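Local coordinates for protein 2-hydroxyethylphosphonate dioxygenase (PDB 4YAR) that cleaves 2-hydroxyethylphosphonate with dioxygen at a non-heme iron centre, giving hydroxymethylphosphonate and formate on the route to the herbicidal antibiotic bialaphos, at residues 131-136 with 196-201; 127-132 with 180-185; 173-178 with 324-329. The protein carries 1 engineered substitution. One frame throughout, in Å; residues are numbered along the deposited sequence.

Contact 1 (131-136 with 196-201); sequences EPAITV and SYTAQS. With CD (cadmium ion), chain E.
I134 and Y197 form the hydrogen-bonded pair of an antiparallel strand pairing in one beta sheet of a cupin-type fold, whose iron site lies close by. The backbone bonds illustrate how such a pairing fades. I134 N donates to Y197 O at 2.8 Å, Y197 N answers to I134 O almost straight (171°), and past the strand ends A199 N still reaches P132 O, at a longer 3.3 Å. Packing differs between the two faces. The non-hydrogen-bonded pairs A133–T198 and T135–S196 put their side chains on the same face, with A133 CB 4.0 Å from T198 CG2. S196 contributes to a substrate site shared between dimer partners, as seen in another structure of the enzyme; its OG, anti to the backbone N (chi1 -180°), lies beside A133 CB and T135 OG1. On the other face the Y197 ring leads away from I134, stacks on F405 and bonds through OH to S407 OG. Metal binding falls to E131. Its CG packs on A199 O at 3.4 Å, the bend at chi2 (74°) turns CD away, and the carboxylate chelates a second cadmium ion, distinct from that in the iron site, through OE1 (2.4 Å) and OE2 (2.5 Å).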
# COMPACT_ATOMS: atom_id res chain seq x y z
N GLU A 131 -0.95 10.01 -0.18
CA GLU A 131 -0.91 8.72 -0.86
C GLU A 131 -0.45 8.80 -2.32
O GLU A 131 -0.94 9.64 -3.14
CB GLU A 131 -2.24 8.02 -0.75
CG GLU A 131 -2.58 7.60 0.65
CD GLU A 131 -2.99 8.75 1.58
OE1 GLU A 131 -3.37 9.83 1.09
OE2 GLU A 131 -2.89 8.51 2.79
N PRO A 132 0.43 7.85 -2.68
CA PRO A 132 0.78 7.68 -4.09
C PRO A 132 -0.39 6.92 -4.77
O PRO A 132 -1.19 6.30 -4.07
CB PRO A 132 2.03 6.82 -4.01
CG PRO A 132 1.88 6.02 -2.78
CD PRO A 132 0.95 6.75 -1.85
N ALA A 133 -0.54 7.03 -6.07
CA ALA A 133 -1.61 6.29 -6.76
C ALA A 133 -1.16 5.79 -8.13
O ALA A 133 -0.36 6.43 -8.80
CB ALA A 133 -2.83 7.15 -6.91
N ILE A 134 -1.74 4.66 -8.57
CA ILE A 134 -1.68 4.27 -9.97
C ILE A 134 -2.98 4.82 -10.57
O ILE A 134 -4.05 4.68 -9.98
CB ILE A 134 -1.56 2.71 -10.20
CG1 ILE A 134 -0.16 2.14 -9.83
CG2 ILE A 134 -1.87 2.30 -11.63
CD1 ILE A 134 -0.08 0.61 -9.72
N THR A 135 -2.88 5.45 -11.74
CA THR A 135 -3.99 5.97 -12.49
C THR A 135 -3.93 5.40 -13.88
O THR A 135 -2.87 5.33 -14.54
CB THR A 135 -3.99 7.52 -12.60
OG1 THR A 135 -3.90 8.09 -11.28
CG2 THR A 135 -5.26 7.99 -13.30
N VAL A 136 -5.06 4.87 -14.26
CA VAL A 136 -5.22 4.23 -15.58
C VAL A 136 -6.46 4.77 -16.28
O VAL A 136 -7.52 4.91 -15.69
CB VAL A 136 -5.21 2.70 -15.48
CG1 VAL A 136 -6.31 2.16 -14.60
CG2 VAL A 136 -5.17 2.03 -16.86
N SER A 196 -8.44 5.52 -10.22
CA SER A 196 -7.36 6.04 -9.41
C SER A 196 -7.27 5.13 -8.20
O SER A 196 -8.23 5.03 -7.42
CB SER A 196 -7.57 7.48 -9.01
OG SER A 196 -6.48 7.96 -8.21
N TYR A 197 -6.14 4.45 -8.09
CA TYR A 197 -5.89 3.46 -7.07
C TYR A 197 -4.72 3.89 -6.16
O TYR A 197 -3.56 3.91 -6.60
CB TYR A 197 -5.50 2.12 -7.70
CG TYR A 197 -5.33 1.01 -6.66
CD1 TYR A 197 -6.44 0.41 -6.10
CD2 TYR A 197 -4.08 0.60 -6.25
CE1 TYR A 197 -6.31 -0.57 -5.13
CE2 TYR A 197 -3.91 -0.40 -5.30
CZ TYR A 197 -5.04 -1.00 -4.74
OH TYR A 197 -4.85 -1.97 -3.80
N THR A 198 -5.06 4.21 -4.92
CA THR A 198 -4.05 4.67 -3.96
C THR A 198 -3.54 3.49 -3.11
O THR A 198 -4.16 2.46 -2.96
CB THR A 198 -4.64 5.71 -3.05
OG1 THR A 198 -5.62 5.05 -2.24
CG2 THR A 198 -5.26 6.90 -3.80
N ALA A 199 -2.31 3.58 -2.68
CA ALA A 199 -1.83 2.59 -1.71
C ALA A 199 -1.67 3.37 -0.42
O ALA A 199 -1.53 4.57 -0.47
CB ALA A 199 -0.48 2.05 -2.16
N GLN A 200 -1.55 2.64 0.69
CA GLN A 200 -1.10 3.24 1.97
C GLN A 200 0.22 3.90 1.81
O GLN A 200 1.10 3.41 1.13
CB GLN A 200 -1.05 2.17 3.09
CG GLN A 200 0.24 1.32 3.20
CD GLN A 200 0.60 0.46 1.96
OE1 GLN A 200 -0.26 0.07 1.13
NE2 GLN A 200 1.89 0.10 1.87
N SER A 201 0.40 5.05 2.45
CA SER A 201 1.70 5.70 2.49
C SER A 201 2.50 5.02 3.60
O SER A 201 2.08 4.90 4.73
CB SER A 201 1.58 7.18 2.82
OG SER A 201 2.85 7.71 3.03
CD CD E . -4.18 10.57 3.18

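Contact 2 (127-132 with 180-185); sequences NGHLEP and CPHSYS. With CD (cadmium ion), chain B; CD (cadmium ion), chain E.
H129 and H182 meet at a metal, presenting the two histidines of the cupin-type non-heme iron site, here occupied by a cadmium ion. The tight side of the contact is the close backbone approach of G128 to C180 and P181. G128 CA lies 4.0 Å from P181 CA and 3.7 Å from C180 O, and its positive phi (89°) belongs to a backbone shape that calls for glycine. N126 OD1 takes bonds from the backbone N of both G128 and H182, tying the two loops together. In the histidines both CG atoms sit between the backbone N and the carbonyl carbon (chi1 43°), but second torsions of opposite sign turn the rings across each other, their planes 90° apart. C180 O holds the rotation of H182, accepting from ND1 at 2.6 Å close to the ring plane; for H129 the E131 carbonyl gives ND1 only a weak bond. H129 NE2 binds the cadmium at 2.3 Å and H182 NE2 at 2.4 Å. A water that does not bind the metal bridges the loops, accepting from H129 N and donating to C180 O, and hovers over the centre of one H129 face. The watery side contrasts with all this. Four waters, and no protein atom, fill the rest of a roughly octahedral shell; one lies opposite H182 NE2, and another, 2.5 Å from the cadmium, stands opposite H129 NE2.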
# COMPACT_ATOMS: atom_id res chain seq x y z
N ASN A 127 -5.86 19.69 -4.42
CA ASN A 127 -4.77 19.98 -3.46
C ASN A 127 -3.63 18.95 -3.38
O ASN A 127 -2.58 19.24 -2.82
CB ASN A 127 -5.35 20.12 -2.05
CG ASN A 127 -6.42 21.19 -1.94
OD1 ASN A 127 -7.41 21.03 -1.20
ND2 ASN A 127 -6.24 22.30 -2.68
N GLY A 128 -3.82 17.75 -3.91
CA GLY A 128 -2.78 16.69 -3.71
C GLY A 128 -3.07 15.93 -2.42
O GLY A 128 -3.83 16.38 -1.60
N HIS A 129 -2.45 14.78 -2.22
CA HIS A 129 -2.67 13.97 -1.04
C HIS A 129 -1.41 13.16 -0.79
O HIS A 129 -0.59 12.98 -1.67
CB HIS A 129 -3.91 13.09 -1.17
CG HIS A 129 -4.08 12.42 -2.49
ND1 HIS A 129 -3.29 11.38 -2.89
CD2 HIS A 129 -5.00 12.60 -3.48
CE1 HIS A 129 -3.66 10.99 -4.10
NE2 HIS A 129 -4.69 11.72 -4.48
N LEU A 130 -1.22 12.71 0.42
CA LEU A 130 -0.01 12.00 0.78
C LEU A 130 0.15 10.72 -0.03
O LEU A 130 1.25 10.41 -0.50
CB LEU A 130 -0.07 11.60 2.22
CG LEU A 130 1.10 10.79 2.81
CD1 LEU A 130 2.42 11.53 2.58
CD2 LEU A 130 0.79 10.52 4.26
N GLU A 131 -0.95 10.01 -0.18
CA GLU A 131 -0.91 8.72 -0.86
C GLU A 131 -0.45 8.80 -2.32
O GLU A 131 -0.94 9.64 -3.14
CB GLU A 131 -2.24 8.02 -0.75
CG GLU A 131 -2.58 7.60 0.65
CD GLU A 131 -2.99 8.75 1.58
OE1 GLU A 131 -3.37 9.83 1.09
OE2 GLU A 131 -2.89 8.51 2.79
N PRO A 132 0.43 7.85 -2.68
CA PRO A 132 0.78 7.68 -4.09
C PRO A 132 -0.39 6.92 -4.77
O PRO A 132 -1.19 6.30 -4.07
CB PRO A 132 2.03 6.82 -4.01
CG PRO A 132 1.88 6.02 -2.78
CD PRO A 132 0.95 6.75 -1.85
N CYS A 180 1.54 15.58 -5.21
CA CYS A 180 1.43 16.33 -6.45
C CYS A 180 -0.05 16.67 -6.70
O CYS A 180 -0.89 15.76 -6.72
CB CYS A 180 1.97 15.50 -7.63
SG CYS A 180 2.38 16.48 -9.12
N PRO A 181 -0.37 17.95 -6.86
CA PRO A 181 -1.76 18.28 -7.22
C PRO A 181 -2.03 17.80 -8.64
O PRO A 181 -1.13 17.83 -9.48
CB PRO A 181 -1.78 19.80 -7.21
CG PRO A 181 -0.68 20.17 -6.27
CD PRO A 181 0.39 19.17 -6.54
N HIS A 182 -3.26 17.36 -8.91
CA HIS A 182 -3.54 16.76 -10.21
C HIS A 182 -4.98 17.01 -10.60
O HIS A 182 -5.86 17.29 -9.73
CB HIS A 182 -3.21 15.26 -10.23
CG HIS A 182 -3.66 14.53 -9.01
ND1 HIS A 182 -3.08 14.72 -7.78
CD2 HIS A 182 -4.64 13.61 -8.83
CE1 HIS A 182 -3.66 13.94 -6.89
NE2 HIS A 182 -4.62 13.27 -7.51
N SER A 183 -5.24 16.98 -11.90
CA SER A 183 -6.62 16.98 -12.39
C SER A 183 -6.64 16.51 -13.79
O SER A 183 -5.58 16.34 -14.42
CB SER A 183 -7.26 18.39 -12.32
OG SER A 183 -6.44 19.32 -13.03
N TYR A 184 -7.85 16.33 -14.34
CA TYR A 184 -7.99 15.77 -15.68
C TYR A 184 -9.12 16.44 -16.44
O TYR A 184 -10.10 16.80 -15.81
CB TYR A 184 -8.34 14.26 -15.55
CG TYR A 184 -7.32 13.50 -14.72
CD1 TYR A 184 -6.13 13.04 -15.28
CD2 TYR A 184 -7.53 13.25 -13.40
CE1 TYR A 184 -5.18 12.37 -14.50
CE2 TYR A 184 -6.60 12.58 -12.61
CZ TYR A 184 -5.43 12.14 -13.17
OH TYR A 184 -4.54 11.48 -12.37
N SER A 185 -8.99 16.55 -17.78
CA SER A 185 -10.07 16.92 -18.63
C SER A 185 -10.12 16.00 -19.81
O SER A 185 -9.13 15.30 -20.05
CB SER A 185 -9.91 18.34 -19.15
OG SER A 185 -8.67 18.53 -19.79
CD CD B . -5.97 11.63 -6.40
CD CD E . -4.18 10.57 3.18
O HOH W 1 -1.26 13.95 -4.57
O HOH W 2 -7.13 9.87 -5.76
O HOH W 3 -7.15 11.11 -8.52
O HOH W 4 -4.78 9.61 -6.68
O HOH W 5 -7.58 13.11 -5.49

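Contact 3 (173-178 with 324-329); sequences SYVHPS and SMASAA. Engineered in segment 173-178: H176 (natural residue Glu).
S173 meets M325 and A326 where the outermost strand of the six-stranded cupin-type sheet, 173-176, runs beside the loop between strands 320-324 and 335-343 of the seven-stranded sheet. Across this contact one hydrogen bond and a few apolar contacts join the strand to the loop. S173 supplies the bond. Its OG stands between the backbone N and the carbonyl carbon (chi1 56°) and accepts from A326 N at 2.9 Å, with an N-H...O angle of 160°. The same oxygen rests against M325, 3.6 Å from its CB; beyond CG the methionine chain is extended and leads to L403 and F405 in the other sheet. Y174 offers the contact its backbone alone: A326 CB presses on Y174 CA at 3.5 Å. The tyrosine side chain leaves on the far side, where its ring meets W147 edge-to-face and its OH bonds to W147 NE1 and Y184 OH. At V175, the residue before the engineered H176 (glutamate in the natural sequence, at a substrate-binding position), the chemistry turns apolar. I134 and L331 pack round this valine from outside the contact. Toward the loop it sends the branch CG2, anti to the carbonyl carbon, which lies 4.2 Å from A326 CB and 4.5 Å from A328 CB.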
# COMPACT_ATOMS: atom_id res chain seq x y z
N SER A 173 -1.14 4.28 -18.37
CA SER A 173 -1.16 4.38 -16.92
C SER A 173 0.06 5.09 -16.43
O SER A 173 1.06 5.12 -17.13
CB SER A 173 -1.29 2.99 -16.25
OG SER A 173 -0.24 2.14 -16.69
N TYR A 174 -0.02 5.64 -15.25
CA TYR A 174 1.13 6.21 -14.60
C TYR A 174 0.98 6.23 -13.07
O TYR A 174 -0.15 6.15 -12.51
CB TYR A 174 1.43 7.63 -15.12
CG TYR A 174 0.53 8.70 -14.53
CD1 TYR A 174 -0.83 8.80 -14.84
CD2 TYR A 174 1.07 9.66 -13.65
CE1 TYR A 174 -1.62 9.78 -14.28
CE2 TYR A 174 0.29 10.64 -13.11
CZ TYR A 174 -1.05 10.73 -13.42
OH TYR A 174 -1.78 11.72 -12.80
N VAL A 175 2.11 6.47 -12.41
CA VAL A 175 2.13 6.61 -10.98
C VAL A 175 2.32 8.06 -10.66
O VAL A 175 3.31 8.68 -11.07
CB VAL A 175 3.25 5.86 -10.31
CG1 VAL A 175 3.19 6.18 -8.81
CG2 VAL A 175 3.09 4.39 -10.58
N HIS A 176 1.38 8.50 -9.83
CA HIS A 176 1.28 9.85 -9.38
C HIS A 176 2.14 9.92 -8.13
O HIS A 176 2.10 9.05 -7.22
CB HIS A 176 -0.21 10.20 -9.15
CG HIS A 176 -0.44 11.62 -8.77
ND1 HIS A 176 0.05 12.69 -9.50
CD2 HIS A 176 -1.11 12.16 -7.72
CE1 HIS A 176 -0.30 13.82 -8.91
NE2 HIS A 176 -1.04 13.52 -7.85
N PRO A 177 3.01 10.92 -8.10
CA PRO A 177 3.79 10.99 -6.89
C PRO A 177 2.98 11.56 -5.71
O PRO A 177 2.00 12.26 -5.92
CB PRO A 177 4.93 11.93 -7.26
CG PRO A 177 4.44 12.78 -8.39
CD PRO A 177 3.36 12.00 -9.07
N SER A 178 3.39 11.22 -4.51
CA SER A 178 2.84 11.78 -3.28
C SER A 178 2.81 13.33 -3.33
O SER A 178 3.72 13.94 -3.80
CB SER A 178 3.69 11.31 -2.12
OG SER A 178 3.68 12.24 -1.07
N SER A 324 1.32 -5.41 -17.85
CA SER A 324 1.68 -4.49 -16.79
C SER A 324 1.12 -3.12 -16.90
O SER A 324 1.11 -2.53 -17.95
CB SER A 324 3.21 -4.34 -16.72
OG SER A 324 3.86 -5.61 -16.61
N MET A 325 0.65 -2.61 -15.76
CA MET A 325 0.39 -1.18 -15.63
C MET A 325 1.66 -0.56 -15.11
O MET A 325 2.67 -1.26 -14.88
CB MET A 325 -0.75 -0.85 -14.66
CG MET A 325 -2.01 -1.49 -15.01
SD MET A 325 -3.26 -0.82 -13.87
CE MET A 325 -4.62 -1.92 -14.42
N ALA A 326 1.68 0.77 -15.06
CA ALA A 326 2.80 1.49 -14.49
C ALA A 326 3.23 1.00 -13.10
O ALA A 326 2.40 0.63 -12.25
CB ALA A 326 2.50 2.94 -14.50
N SER A 327 4.54 1.09 -12.83
CA SER A 327 5.12 0.73 -11.51
C SER A 327 6.27 1.68 -11.17
O SER A 327 6.79 2.40 -12.04
CB SER A 327 5.62 -0.71 -11.46
OG SER A 327 6.64 -0.96 -12.41
N ALA A 328 6.69 1.63 -9.91
CA ALA A 328 7.75 2.48 -9.46
C ALA A 328 8.53 1.71 -8.43
O ALA A 328 7.96 1.25 -7.47
CB ALA A 328 7.18 3.74 -8.85
N ALA A 329 9.84 1.50 -8.64
CA ALA A 329 10.67 0.79 -7.62
C ALA A 329 10.77 1.48 -6.27
O ALA A 329 11.00 0.80 -5.27
CB ALA A 329 12.07 0.52 -8.18

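How the contacts relate
Contacts 1 and 3 share one sheet: strand 133-140 pairs with 192-198 on one side and with the outermost strand 173-176 on the other, so I134 and T135 touch both. Contact 3 is the more buried, contact 1 partly so, whereas contact 2 lies nearer the surface, its centre about 17 Å from the chain centre. Contact 3 combines one side-chain-to-backbone hydrogen bond with apolar packing, contact 1 rests mainly on backbone bonds, and contact 2 on metal ligands and water. Contacts 1 and 2 both contain E131 and P132, so the strand entrance continues the metal-binding loop. Contacts 2 and 3 are linked through strands 173-176 and 183-186, which follow each other in the chain.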